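Sca-family protein (Rickettsia rickettsii, PDB 4LQ8) is the N-terminal head part of surface cell antigen 4, a 120 kDa rickettsial antigen probably involved in cell adhesion. Local coordinates at residues Gly190-Cys194 and Gln232-Met237; Arg222-Ile228 and Leu304-Lys310; Val216-Arg222 and Val242-Gly248; Asn80-Ile85 and Ala131-Leu137; Pro168-Glu172 and Arg181-Val185. One frame throughout, in Å; residues are numbered along the deposited sequence.

Contact 1: residues Gly190-Cys194 and Gln232-Met237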
# COMPACT_ATOMS: atom_id res chain seq x y z
N GLY A 190 6.99 -7.47 26.31
CA GLY A 190 8.24 -6.73 26.14
C GLY A 190 9.28 -7.43 25.29
O GLY A 190 10.43 -6.99 25.26
N ASP A 191 8.89 -8.52 24.59
CA ASP A 191 9.80 -9.25 23.70
C ASP A 191 9.72 -8.69 22.29
O ASP A 191 8.64 -8.32 21.82
CB ASP A 191 9.51 -10.75 23.71
CG ASP A 191 9.67 -11.42 25.06
OD1 ASP A 191 10.79 -11.39 25.60
OD2 ASP A 191 8.68 -11.98 25.56
N GLU A 192 10.88 -8.60 21.63
CA GLU A 192 11.01 -8.05 20.28
C GLU A 192 10.39 -8.96 19.19
O GLU A 192 10.84 -10.09 19.00
CB GLU A 192 12.49 -7.75 20.01
CG GLU A 192 12.82 -7.35 18.58
CD GLU A 192 14.31 -7.25 18.28
OE1 GLU A 192 15.11 -7.13 19.24
OE2 GLU A 192 14.67 -7.30 17.09
N LEU A 193 9.41 -8.43 18.46
CA LEU A 193 8.77 -9.09 17.32
C LEU A 193 9.73 -8.96 16.13
O LEU A 193 9.93 -9.93 15.39
CB LEU A 193 7.42 -8.42 16.98
CG LEU A 193 6.15 -9.15 17.40
CD1 LEU A 193 5.97 -9.09 18.86
CD2 LEU A 193 4.94 -8.52 16.79
N CYS A 194 10.33 -7.75 15.98
CA CYS A 194 11.29 -7.38 14.93
C CYS A 194 11.82 -5.98 15.24
O CYS A 194 11.26 -5.28 16.09
CB CYS A 194 10.62 -7.40 13.56
SG CYS A 194 9.50 -6.01 13.29
N GLN A 232 11.13 -14.22 15.58
CA GLN A 232 11.47 -13.74 16.92
C GLN A 232 10.29 -13.96 17.89
O GLN A 232 9.83 -15.10 17.99
CB GLN A 232 12.00 -12.30 16.88
CG GLN A 232 13.33 -12.20 16.14
CD GLN A 232 13.63 -10.78 15.73
OE1 GLN A 232 14.11 -9.97 16.52
NE2 GLN A 232 13.30 -10.45 14.49
N ALA A 233 9.80 -12.93 18.61
CA ALA A 233 8.67 -13.09 19.54
C ALA A 233 7.35 -13.33 18.81
O ALA A 233 7.19 -12.98 17.63
CB ALA A 233 8.53 -11.87 20.42
N ASP A 234 6.40 -13.95 19.52
CA ASP A 234 5.06 -14.26 19.05
C ASP A 234 4.20 -12.99 19.01
O ASP A 234 4.47 -12.04 19.76
CB ASP A 234 4.39 -15.26 20.01
CG ASP A 234 4.94 -16.69 19.99
OD1 ASP A 234 5.82 -16.98 19.16
OD2 ASP A 234 4.45 -17.51 20.79
N GLY A 235 3.17 -12.99 18.17
CA GLY A 235 2.22 -11.89 18.10
C GLY A 235 1.83 -11.41 16.72
O GLY A 235 2.16 -12.02 15.70
N SER A 236 1.10 -10.29 16.70
CA SER A 236 0.61 -9.61 15.51
C SER A 236 1.18 -8.21 15.50
O SER A 236 1.54 -7.66 16.55
CB SER A 236 -0.92 -9.53 15.53
OG SER A 236 -1.48 -10.82 15.62
N MET A 237 1.25 -7.61 14.31
CA MET A 237 1.83 -6.29 14.13
C MET A 237 1.22 -5.63 12.90
O MET A 237 1.12 -6.26 11.85
CB MET A 237 3.36 -6.45 14.00
CG MET A 237 4.13 -5.22 13.61
SD MET A 237 5.91 -5.57 13.47
CE MET A 237 5.96 -6.51 11.98
O HOH W 1 8.82 -12.42 15.21

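Contact 2: residues Arg222-Ile228 and Leu304-Lys310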
# COMPACT_ATOMS: atom_id res chain seq x y z
N ARG A 222 12.73 7.71 1.59
CA ARG A 222 13.16 6.70 2.55
C ARG A 222 12.68 5.33 2.10
O ARG A 222 11.73 5.21 1.29
CB ARG A 222 12.66 7.01 3.97
CG ARG A 222 11.13 6.88 4.07
CD ARG A 222 10.60 7.00 5.47
NE ARG A 222 9.14 7.03 5.47
CZ ARG A 222 8.41 6.93 6.56
NH1 ARG A 222 9.00 6.75 7.74
NH2 ARG A 222 7.09 7.00 6.50
N GLU A 223 13.30 4.31 2.63
CA GLU A 223 12.86 2.95 2.38
C GLU A 223 12.94 2.18 3.68
O GLU A 223 13.92 2.29 4.42
CB GLU A 223 13.66 2.26 1.25
CG GLU A 223 15.15 2.21 1.49
CD GLU A 223 15.94 1.76 0.28
OE1 GLU A 223 16.58 0.68 0.34
OE2 GLU A 223 15.89 2.46 -0.75
N ILE A 224 11.90 1.39 3.97
CA ILE A 224 11.89 0.58 5.19
C ILE A 224 12.08 -0.89 4.81
O ILE A 224 11.46 -1.38 3.86
CB ILE A 224 10.65 0.87 6.07
CG1 ILE A 224 10.72 2.31 6.60
CG2 ILE A 224 10.53 -0.17 7.21
CD1 ILE A 224 9.39 2.91 7.03
N ASP A 225 12.96 -1.57 5.54
CA ASP A 225 13.24 -2.97 5.27
C ASP A 225 12.18 -3.87 5.94
O ASP A 225 12.47 -4.56 6.91
CB ASP A 225 14.68 -3.32 5.68
CG ASP A 225 15.20 -4.63 5.12
OD1 ASP A 225 14.62 -5.13 4.13
OD2 ASP A 225 16.22 -5.13 5.64
N PHE A 226 10.95 -3.86 5.43
CA PHE A 226 9.85 -4.63 6.01
C PHE A 226 10.16 -6.13 6.06
O PHE A 226 10.62 -6.66 5.04
CB PHE A 226 8.53 -4.39 5.26
CG PHE A 226 8.04 -2.97 5.26
CD1 PHE A 226 7.27 -2.48 6.32
CD2 PHE A 226 8.30 -2.12 4.18
CE1 PHE A 226 6.80 -1.16 6.31
CE2 PHE A 226 7.85 -0.81 4.18
CZ PHE A 226 7.09 -0.34 5.24
N PRO A 227 9.98 -6.82 7.21
CA PRO A 227 10.28 -8.26 7.24
C PRO A 227 9.25 -9.05 6.44
O PRO A 227 8.11 -8.62 6.29
CB PRO A 227 10.25 -8.60 8.75
CG PRO A 227 9.35 -7.58 9.35
CD PRO A 227 9.44 -6.34 8.51
N ILE A 228 9.69 -10.16 5.83
CA ILE A 228 8.83 -11.04 5.03
C ILE A 228 8.39 -12.15 5.96
O ILE A 228 7.19 -12.32 6.18
CB ILE A 228 9.53 -11.58 3.74
CG1 ILE A 228 10.10 -10.43 2.87
CG2 ILE A 228 8.62 -12.52 2.93
CD1 ILE A 228 9.07 -9.35 2.45
N LEU A 304 6.68 6.32 -1.34
CA LEU A 304 6.31 5.44 -0.25
C LEU A 304 7.61 4.76 0.22
O LEU A 304 8.58 4.76 -0.54
CB LEU A 304 5.22 4.43 -0.66
CG LEU A 304 3.87 5.03 -1.16
CD1 LEU A 304 2.90 3.95 -1.48
CD2 LEU A 304 3.21 5.86 -0.09
N ALA A 305 7.64 4.20 1.45
CA ALA A 305 8.85 3.63 2.05
C ALA A 305 9.13 2.19 1.62
O ALA A 305 9.60 1.40 2.42
CB ALA A 305 8.76 3.73 3.57
N VAL A 306 8.82 1.86 0.38
CA VAL A 306 8.98 0.50 -0.12
C VAL A 306 9.61 0.51 -1.53
O VAL A 306 9.20 1.30 -2.39
CB VAL A 306 7.62 -0.28 -0.03
CG1 VAL A 306 6.58 0.18 -1.07
CG2 VAL A 306 7.83 -1.79 -0.07
N THR A 307 10.61 -0.31 -1.74
CA THR A 307 11.24 -0.38 -3.06
C THR A 307 10.48 -1.41 -3.88
O THR A 307 9.72 -2.19 -3.31
CB THR A 307 12.72 -0.78 -2.96
OG1 THR A 307 12.79 -2.08 -2.38
CG2 THR A 307 13.59 0.25 -2.18
N ARG A 308 10.74 -1.47 -5.18
CA ARG A 308 10.11 -2.46 -6.06
C ARG A 308 10.41 -3.91 -5.65
O ARG A 308 9.50 -4.74 -5.61
CB ARG A 308 10.51 -2.21 -7.51
CG ARG A 308 9.38 -2.63 -8.42
CD ARG A 308 9.81 -3.52 -9.53
NE ARG A 308 8.79 -3.44 -10.57
CZ ARG A 308 9.01 -3.63 -11.86
NH1 ARG A 308 10.23 -3.93 -12.29
NH2 ARG A 308 8.02 -3.53 -12.74
N GLY A 309 11.66 -4.18 -5.31
CA GLY A 309 12.09 -5.51 -4.89
C GLY A 309 11.38 -5.91 -3.61
O GLY A 309 10.86 -7.01 -3.51
N LYS A 310 11.30 -4.99 -2.63
CA LYS A 310 10.60 -5.28 -1.38
C LYS A 310 9.08 -5.48 -1.62
O LYS A 310 8.48 -6.43 -1.10
CB LYS A 310 10.87 -4.18 -0.33
CG LYS A 310 10.16 -4.39 1.01
CD LYS A 310 10.56 -5.70 1.70
CE LYS A 310 12.02 -5.72 2.12
NZ LYS A 310 12.30 -6.95 2.89
O HOH W 2 9.78 7.52 0.88
O HOH W 3 11.68 -1.19 1.15

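Contact 3: residues Val216-Arg222 and Val242-Gly248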
# COMPACT_ATOMS: atom_id res chain seq x y z
N VAL A 216 9.19 16.59 -11.72
CA VAL A 216 9.32 16.83 -10.28
C VAL A 216 10.63 16.19 -9.81
O VAL A 216 10.86 15.00 -10.05
CB VAL A 216 8.10 16.25 -9.48
CG1 VAL A 216 8.30 16.36 -7.97
CG2 VAL A 216 6.78 16.90 -9.89
N GLN A 217 11.48 16.98 -9.13
CA GLN A 217 12.70 16.43 -8.57
C GLN A 217 12.42 15.85 -7.19
O GLN A 217 11.81 16.53 -6.36
CB GLN A 217 13.84 17.45 -8.48
CG GLN A 217 15.14 16.74 -8.05
CD GLN A 217 16.33 17.64 -8.00
OE1 GLN A 217 16.67 18.16 -6.94
NE2 GLN A 217 17.00 17.82 -9.14
N ILE A 218 12.88 14.62 -6.95
CA ILE A 218 12.81 13.96 -5.64
C ILE A 218 14.19 14.18 -5.05
O ILE A 218 15.16 13.61 -5.54
CB ILE A 218 12.44 12.45 -5.74
CG1 ILE A 218 11.07 12.21 -6.45
CG2 ILE A 218 12.50 11.75 -4.35
CD1 ILE A 218 9.81 12.85 -5.81
N SER A 219 14.30 15.03 -4.04
CA SER A 219 15.59 15.32 -3.43
C SER A 219 15.86 14.44 -2.20
O SER A 219 16.99 14.36 -1.75
CB SER A 219 15.72 16.81 -3.12
OG SER A 219 14.64 17.24 -2.32
N SER A 220 14.83 13.75 -1.69
CA SER A 220 15.01 12.84 -0.55
C SER A 220 13.84 11.88 -0.49
O SER A 220 12.71 12.26 -0.79
CB SER A 220 15.11 13.62 0.76
OG SER A 220 15.41 12.78 1.85
N TYR A 221 14.11 10.63 -0.09
CA TYR A 221 13.09 9.60 0.09
C TYR A 221 13.61 8.60 1.11
O TYR A 221 14.78 8.66 1.48
CB TYR A 221 12.71 8.90 -1.26
CG TYR A 221 13.81 8.06 -1.86
CD1 TYR A 221 13.96 6.72 -1.52
CD2 TYR A 221 14.71 8.60 -2.78
CE1 TYR A 221 14.96 5.93 -2.08
CE2 TYR A 221 15.72 7.82 -3.35
CZ TYR A 221 15.82 6.48 -3.01
OH TYR A 221 16.86 5.72 -3.50
N ARG A 222 12.73 7.71 1.59
CA ARG A 222 13.16 6.70 2.55
C ARG A 222 12.68 5.33 2.10
O ARG A 222 11.73 5.21 1.29
CB ARG A 222 12.66 7.01 3.97
CG ARG A 222 11.13 6.88 4.07
CD ARG A 222 10.60 7.00 5.47
NE ARG A 222 9.14 7.03 5.47
CZ ARG A 222 8.41 6.93 6.56
NH1 ARG A 222 9.00 6.75 7.74
NH2 ARG A 222 7.09 7.00 6.50
N VAL A 242 3.68 6.66 6.54
CA VAL A 242 3.20 7.80 5.76
C VAL A 242 4.07 8.05 4.49
O VAL A 242 5.29 7.83 4.49
CB VAL A 242 3.03 9.07 6.66
CG1 VAL A 242 4.38 9.70 7.03
CG2 VAL A 242 2.10 10.09 6.00
N ALA A 243 3.41 8.51 3.43
CA ALA A 243 4.03 8.91 2.18
C ALA A 243 4.85 10.17 2.46
O ALA A 243 4.48 10.94 3.34
CB ALA A 243 2.95 9.23 1.16
N LEU A 244 5.96 10.37 1.75
CA LEU A 244 6.76 11.58 1.96
C LEU A 244 6.65 12.45 0.73
O LEU A 244 6.59 11.92 -0.39
CB LEU A 244 8.26 11.25 2.19
CG LEU A 244 8.65 10.58 3.50
CD1 LEU A 244 10.15 10.40 3.58
CD2 LEU A 244 8.17 11.38 4.73
N LYS A 245 6.70 13.77 0.92
CA LYS A 245 6.71 14.74 -0.17
C LYS A 245 8.04 14.65 -0.93
O LYS A 245 8.97 14.00 -0.43
CB LYS A 245 6.48 16.16 0.37
CG LYS A 245 5.12 16.33 1.07
CD LYS A 245 4.72 17.79 1.20
CE LYS A 245 5.32 18.46 2.40
NZ LYS A 245 5.06 19.92 2.40
N ALA A 246 8.15 15.31 -2.11
CA ALA A 246 9.38 15.29 -2.95
C ALA A 246 10.66 15.71 -2.21
O ALA A 246 11.74 15.25 -2.58
CB ALA A 246 9.19 16.15 -4.20
N ASP A 247 10.55 16.57 -1.17
CA ASP A 247 11.72 17.04 -0.41
C ASP A 247 11.97 16.19 0.86
O ASP A 247 12.73 16.59 1.74
CB ASP A 247 11.56 18.55 -0.05
CG ASP A 247 10.38 18.89 0.87
OD1 ASP A 247 9.66 17.97 1.30
OD2 ASP A 247 10.16 20.10 1.13
N GLY A 248 11.27 15.07 0.97
CA GLY A 248 11.41 14.15 2.09
C GLY A 248 10.68 14.51 3.37
O GLY A 248 10.90 13.87 4.39
O HOH W 4 10.16 11.60 -1.30
O HOH W 5 13.17 11.82 3.59
O HOH W 6 7.84 7.16 2.87

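Contact 4: residues Asn80-Ile85 and Ala131-Leu137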
# COMPACT_ATOMS: atom_id res chain seq x y z
N ASN A 80 -14.13 0.46 -7.46
CA ASN A 80 -14.09 1.62 -8.34
C ASN A 80 -13.42 1.27 -9.66
O ASN A 80 -13.89 1.70 -10.69
CB ASN A 80 -13.43 2.81 -7.69
CG ASN A 80 -14.27 3.37 -6.59
OD1 ASN A 80 -15.30 3.98 -6.84
ND2 ASN A 80 -13.84 3.19 -5.37
N LEU A 81 -12.35 0.45 -9.61
CA LEU A 81 -11.64 -0.01 -10.82
C LEU A 81 -12.56 -0.83 -11.74
O LEU A 81 -12.60 -0.57 -12.94
CB LEU A 81 -10.39 -0.81 -10.42
CG LEU A 81 -9.59 -1.51 -11.52
CD1 LEU A 81 -9.13 -0.54 -12.62
CD2 LEU A 81 -8.37 -2.21 -10.90
N ILE A 82 -13.29 -1.79 -11.18
CA ILE A 82 -14.24 -2.61 -11.95
C ILE A 82 -15.33 -1.74 -12.60
O ILE A 82 -15.63 -1.94 -13.78
CB ILE A 82 -14.81 -3.77 -11.08
CG1 ILE A 82 -13.70 -4.84 -10.78
CG2 ILE A 82 -16.07 -4.40 -11.70
CD1 ILE A 82 -13.09 -5.51 -11.97
N GLU A 83 -15.87 -0.75 -11.85
CA GLU A 83 -16.87 0.19 -12.36
C GLU A 83 -16.32 0.91 -13.58
O GLU A 83 -17.02 1.01 -14.58
CB GLU A 83 -17.27 1.20 -11.28
CG GLU A 83 -18.36 0.67 -10.36
CD GLU A 83 -19.64 0.30 -11.08
OE1 GLU A 83 -20.12 1.12 -11.90
OE2 GLU A 83 -20.09 -0.85 -10.91
N GLN A 84 -15.04 1.37 -13.51
CA GLN A 84 -14.38 2.05 -14.62
C GLN A 84 -14.21 1.11 -15.82
O GLN A 84 -14.48 1.53 -16.94
CB GLN A 84 -13.03 2.69 -14.20
CG GLN A 84 -12.39 3.53 -15.33
CD GLN A 84 -13.20 4.74 -15.71
OE1 GLN A 84 -13.45 5.62 -14.89
NE2 GLN A 84 -13.64 4.81 -16.95
N ILE A 85 -13.80 -0.16 -15.58
CA ILE A 85 -13.65 -1.16 -16.65
C ILE A 85 -15.02 -1.36 -17.32
O ILE A 85 -15.09 -1.33 -18.55
CB ILE A 85 -13.04 -2.50 -16.14
CG1 ILE A 85 -11.59 -2.30 -15.62
CG2 ILE A 85 -13.09 -3.58 -17.26
CD1 ILE A 85 -10.94 -3.51 -14.88
N ALA A 131 -8.19 1.36 -17.67
CA ALA A 131 -9.08 1.96 -16.67
C ALA A 131 -8.26 2.81 -15.69
O ALA A 131 -8.67 3.92 -15.36
CB ALA A 131 -9.86 0.89 -15.93
N LEU A 132 -7.08 2.30 -15.27
CA LEU A 132 -6.17 2.96 -14.31
C LEU A 132 -5.58 4.29 -14.79
O LEU A 132 -5.17 5.10 -13.97
CB LEU A 132 -5.03 2.00 -13.88
CG LEU A 132 -5.39 0.91 -12.86
CD1 LEU A 132 -4.22 -0.03 -12.64
CD2 LEU A 132 -5.89 1.50 -11.52
N GLU A 133 -5.57 4.54 -16.11
CA GLU A 133 -5.08 5.80 -16.67
C GLU A 133 -6.19 6.86 -16.77
O GLU A 133 -5.93 7.96 -17.23
CB GLU A 133 -4.36 5.57 -18.03
CG GLU A 133 -5.30 5.17 -19.16
CD GLU A 133 -4.67 4.64 -20.44
OE1 GLU A 133 -3.57 4.05 -20.38
OE2 GLU A 133 -5.32 4.78 -21.50
N LYS A 134 -7.43 6.54 -16.33
CA LYS A 134 -8.52 7.51 -16.38
C LYS A 134 -8.43 8.44 -15.16
O LYS A 134 -8.47 7.95 -14.02
CB LYS A 134 -9.92 6.86 -16.48
CG LYS A 134 -10.12 5.87 -17.64
CD LYS A 134 -10.36 6.57 -18.98
CE LYS A 134 -10.83 5.64 -20.09
NZ LYS A 134 -10.07 4.35 -20.13
N PRO A 135 -8.29 9.77 -15.39
CA PRO A 135 -8.26 10.73 -14.25
C PRO A 135 -9.53 10.67 -13.40
O PRO A 135 -9.43 10.87 -12.19
CB PRO A 135 -8.10 12.10 -14.92
CG PRO A 135 -7.70 11.82 -16.34
CD PRO A 135 -8.26 10.48 -16.69
N GLU A 136 -10.71 10.38 -14.00
CA GLU A 136 -11.96 10.27 -13.23
C GLU A 136 -11.90 9.12 -12.20
O GLU A 136 -12.38 9.30 -11.09
CB GLU A 136 -13.24 10.21 -14.10
CG GLU A 136 -13.27 9.09 -15.15
CD GLU A 136 -12.75 9.45 -16.53
OE1 GLU A 136 -11.64 10.03 -16.64
OE2 GLU A 136 -13.45 9.11 -17.51
N LEU A 137 -11.26 7.98 -12.57
CA LEU A 137 -11.06 6.88 -11.63
C LEU A 137 -10.06 7.31 -10.56
O LEU A 137 -10.34 7.14 -9.38
CB LEU A 137 -10.58 5.59 -12.34
CG LEU A 137 -10.16 4.43 -11.42
CD1 LEU A 137 -11.28 4.06 -10.43
CD2 LEU A 137 -9.71 3.23 -12.22

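Contact 5: residues Pro168-Glu172 and Arg181-Val185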
# COMPACT_ATOMS: atom_id res chain seq x y z
N PRO A 168 2.01 6.63 17.43
CA PRO A 168 3.09 7.02 16.53
C PRO A 168 4.31 6.10 16.71
O PRO A 168 4.64 5.70 17.83
CB PRO A 168 3.40 8.47 16.95
CG PRO A 168 2.16 8.94 17.71
CD PRO A 168 1.72 7.70 18.41
N VAL A 169 4.96 5.74 15.59
CA VAL A 169 6.18 4.92 15.62
C VAL A 169 7.28 5.72 16.33
O VAL A 169 7.44 6.91 16.06
CB VAL A 169 6.60 4.44 14.20
CG1 VAL A 169 7.96 3.74 14.22
CG2 VAL A 169 5.55 3.51 13.60
N GLN A 170 7.98 5.10 17.27
CA GLN A 170 9.06 5.79 17.98
C GLN A 170 10.40 5.44 17.33
O GLN A 170 11.06 4.49 17.75
CB GLN A 170 9.06 5.48 19.50
CG GLN A 170 7.82 5.97 20.27
CD GLN A 170 7.71 7.47 20.35
OE1 GLN A 170 6.88 8.10 19.68
NE2 GLN A 170 8.53 8.09 21.19
N TRP A 171 10.75 6.19 16.26
CA TRP A 171 12.00 6.01 15.53
C TRP A 171 13.13 6.60 16.34
O TRP A 171 13.03 7.73 16.84
CB TRP A 171 11.98 6.72 14.17
CG TRP A 171 11.03 6.14 13.17
CD1 TRP A 171 9.86 6.69 12.74
CD2 TRP A 171 11.21 4.92 12.43
NE1 TRP A 171 9.29 5.88 11.79
CE2 TRP A 171 10.11 4.80 11.56
CE3 TRP A 171 12.18 3.90 12.44
CZ2 TRP A 171 9.93 3.69 10.72
CZ3 TRP A 171 12.01 2.81 11.59
CH2 TRP A 171 10.91 2.72 10.74
N GLU A 172 14.24 5.85 16.45
CA GLU A 172 15.44 6.30 17.13
C GLU A 172 16.51 6.47 16.08
O GLU A 172 16.70 5.58 15.24
CB GLU A 172 15.87 5.31 18.21
CG GLU A 172 14.98 5.32 19.44
CD GLU A 172 15.63 4.75 20.68
OE1 GLU A 172 16.08 5.54 21.54
OE2 GLU A 172 15.72 3.50 20.78
N ARG A 181 17.54 5.23 10.85
CA ARG A 181 16.71 5.24 12.05
C ARG A 181 16.22 3.82 12.20
O ARG A 181 16.14 3.08 11.21
CB ARG A 181 15.52 6.20 11.99
CG ARG A 181 15.82 7.68 12.12
CD ARG A 181 14.71 8.37 11.37
NE ARG A 181 13.83 9.12 12.24
CZ ARG A 181 12.56 9.41 12.00
NH1 ARG A 181 11.95 8.92 10.91
NH2 ARG A 181 11.87 10.13 12.85
N ALA A 182 15.91 3.43 13.42
CA ALA A 182 15.44 2.09 13.71
C ALA A 182 14.41 2.14 14.80
O ALA A 182 14.40 3.08 15.61
CB ALA A 182 16.60 1.20 14.13
N THR A 183 13.51 1.15 14.82
CA THR A 183 12.51 1.01 15.88
C THR A 183 12.36 -0.46 16.25
O THR A 183 12.17 -1.31 15.38
CB THR A 183 11.18 1.73 15.56
OG1 THR A 183 10.39 1.79 16.75
CG2 THR A 183 10.38 1.09 14.42
N VAL A 184 12.49 -0.76 17.54
CA VAL A 184 12.35 -2.12 18.07
C VAL A 184 10.85 -2.31 18.37
O VAL A 184 10.28 -1.61 19.22
CB VAL A 184 13.26 -2.40 19.30
CG1 VAL A 184 13.14 -3.85 19.74
CG2 VAL A 184 14.73 -2.05 18.99
N VAL A 185 10.21 -3.19 17.61
CA VAL A 185 8.78 -3.46 17.77
C VAL A 185 8.64 -4.57 18.83
O VAL A 185 9.10 -5.68 18.61
CB VAL A 185 8.12 -3.80 16.42
CG1 VAL A 185 6.67 -4.23 16.62
CG2 VAL A 185 8.19 -2.60 15.45
O HOH W 7 7.79 1.86 17.59

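Contact 1: residues Gly190-Cys194 and Gln232-Met237
Start at Q232, whose CB rests 3.5 Å from the carbonyl O of L193, while its backbone N meets the same carbonyl through a water: that water accepts from Q232 N and donates to L193 O and to A233 O. One residue on, A233 N donates a hydrogen bond to E192 O at 3.0 Å, and A233 CB sits 3.6 Å from D191 CB. From here the chain bends around the side chain of L193. Its CD1 lies 3.4 Å from D234 O; at the backbone angles of G235 a CB would jam against that same carbonyl oxygen, which calls for glycine. L193 CD2 then comes to 3.5 Å from S236 O and 3.8 Å from M237 CB, and M237 SD meets C194 SG at 3.6 Å. L193 and C194 form a classic beta bulge opposite V185 of strand 180-186, which also touches M237; beyond it, the S236 backbone hydrogen-bonds with T37 of strand 33-37, so the contact bridges the ends of two sheets.

Contact 2: residues Arg222-Ile228 and Leu304-Lys310
The backbones come closest at E223 and A305, whose CA atoms are 4.1 Å apart, and part again toward F226 and K310. One nearly straight hydrogen bond, I224 N to A305 O at 2.8 Å, joins them, seconded by a CA-H...O contact from A305 CA to R222 O at 3.4 Å. Water extends the junction: one molecule accepts from T307 N and donates to I224 O. The chain turns a corner at A305, leaving the strand 300-304 for the short strand 306-307 and then helix 308-320. T307 is the N-cap of that helix, its OG1 accepting from K310 N at 3.3 Å. On the other segment, strand 215-224 ends in an inverse gamma turn centred on D225, so both segments change course here. The first helical turn sends K310 back across this bend: its NZ donates to F226 O at 2.7 Å and forms a salt bridge with D225 OD1 at 3.2 Å, its hydrogen bond there weak. K310 CD also lies 4.0 Å from I228 CD1. A305 CB packs 3.6 Å from I224 CD1, and A305 O approaches the edge of the F226 ring, 3.3 Å from CE2. The ring also meets F259, while I228 reaches M314 farther along the helix.

Contact 3: residues Val216-Arg222 and Val242-Gly248
Two direct hydrogen bonds cross this contact. S219 N donates to A246 O at 3.0 Å, and R222 NH2 donates to V242 O at 2.8 Å, with that oxygen near the guanidinium plane; a CA-H...O contact from I218 CA, 3.5 Å away, shares A246 O. Three waters add bridges: one donates to the backbone oxygens S220 O and K245 O, a second joins S220 OG to G248 O, and a third accepts from R222 NE and donates to V242 O. This is where strand 236-245 runs out into a type I beta turn from K245 to G248, closed by G248 N to K245 O at 2.9 Å, beside a break in strand 215-224 around S219 and S220. The two strands belong to different sheets. G248 has a positive phi, and a CB there would clash with S220 CB at 2.8 Å. Apolar packing is centred on A246 CB, 3.7 Å from I218 CD1 and 3.9 Å from V216 CG1. Farther along, L244 CD1 lies 3.7 Å from R222 CG, against the aliphatic part of the arginine. R222 NH1 also forms salt bridges to E198 and D32.

Contact 4: residues Asn80-Ile85 and Ala131-Leu137
L81 pushes its CD1 into the angle between two helices, 3.7 Å from A131 CB, 4.0 Å from L132 CD2 and 3.8 Å from L137 CD2. A131 is small enough for the helix of N80-I85 to come close: I85 CG1 lies 3.6 Å from its CB, Q84 CG 3.7 Å, and the CA atoms of I85 and A131 are 5.5 Å apart. Q84 spreads over the break between the helices, its NE2 3.7 Å from K134 CG and its OE1 3.5 Å from E136 CG. At the other end L137 CD1 lies against N80, 3.7 Å from CB. No hydrogen bond crosses here, so the fit is one of packing; Q84 NE2 hydrogen-bonds D88, one turn along its own helix, and K134 NZ makes a salt bridge to D88 and a hydrogen bond to K130 O. K134 is the N-cap of helix 135-155. The long helix 64-90 thus packs on the corner between helices 125-132 and 135-155, while I82 and I85 reach F118 of helix 116-120 and I105 of helix 95-111.

Contact 5: residues Pro168-Glu172 and Arg181-Val185
E172 and A182 form an antiparallel hydrogen-bonded pair: E172 N donates to A182 O and A182 N to E172 O, both at 2.9 Å. E172 O also receives a CA-H...O contact from R181 CA at 3.2 Å. Before this pair the segment leaves strand geometry, and a side chain takes over, T183 OG1 donating to Q170 O at 3.0 Å. T183 OG1 in turn accepts from a water that accepts a hydrogen bond from Q170 N, so both polar groups of the Q170 backbone are tied to this threonine. The W171 indole lies between T183 and R181: T183 CG2 makes a CH-pi contact with the six-membered ring, 4.0 Å from its centroid, and R181 NH1 lies over the opposite face. The polar ends of W171 and R181 are answered elsewhere, W171 NE1 by D32 and R181 NH1 by E198 of strand 192-201. V169 CG1 adds packing on T183 CG2 at 3.6 Å. Strand 172-173 pairing with strand 180-186 makes a beta hairpin, with the short strand at one edge of a six-stranded antiparallel sheet.

How the contacts relate
From the N terminus, contact 4 closes first, a loop within the helical part, and stands alone: its centre is about 27 Å or more from those of the other four. Contact 5 follows as a short hairpin loop, complete before contact 1 opens. After that the loops interlock. Contacts 1, 3 and 2 open in that order and close in the same order, so each crosses the other two and none nests. Contacts 2 and 3 share R222 on strand 215-224, and W171 of contact 5 lies beside it. V185 of contact 5 pairs with L193 and C194 of contact 1. Contacts 1 and 3 join the six-stranded sheet to the mixed one, contact 2 adds helix 308-320, and contact 5 pairs two strands at the edge of the former.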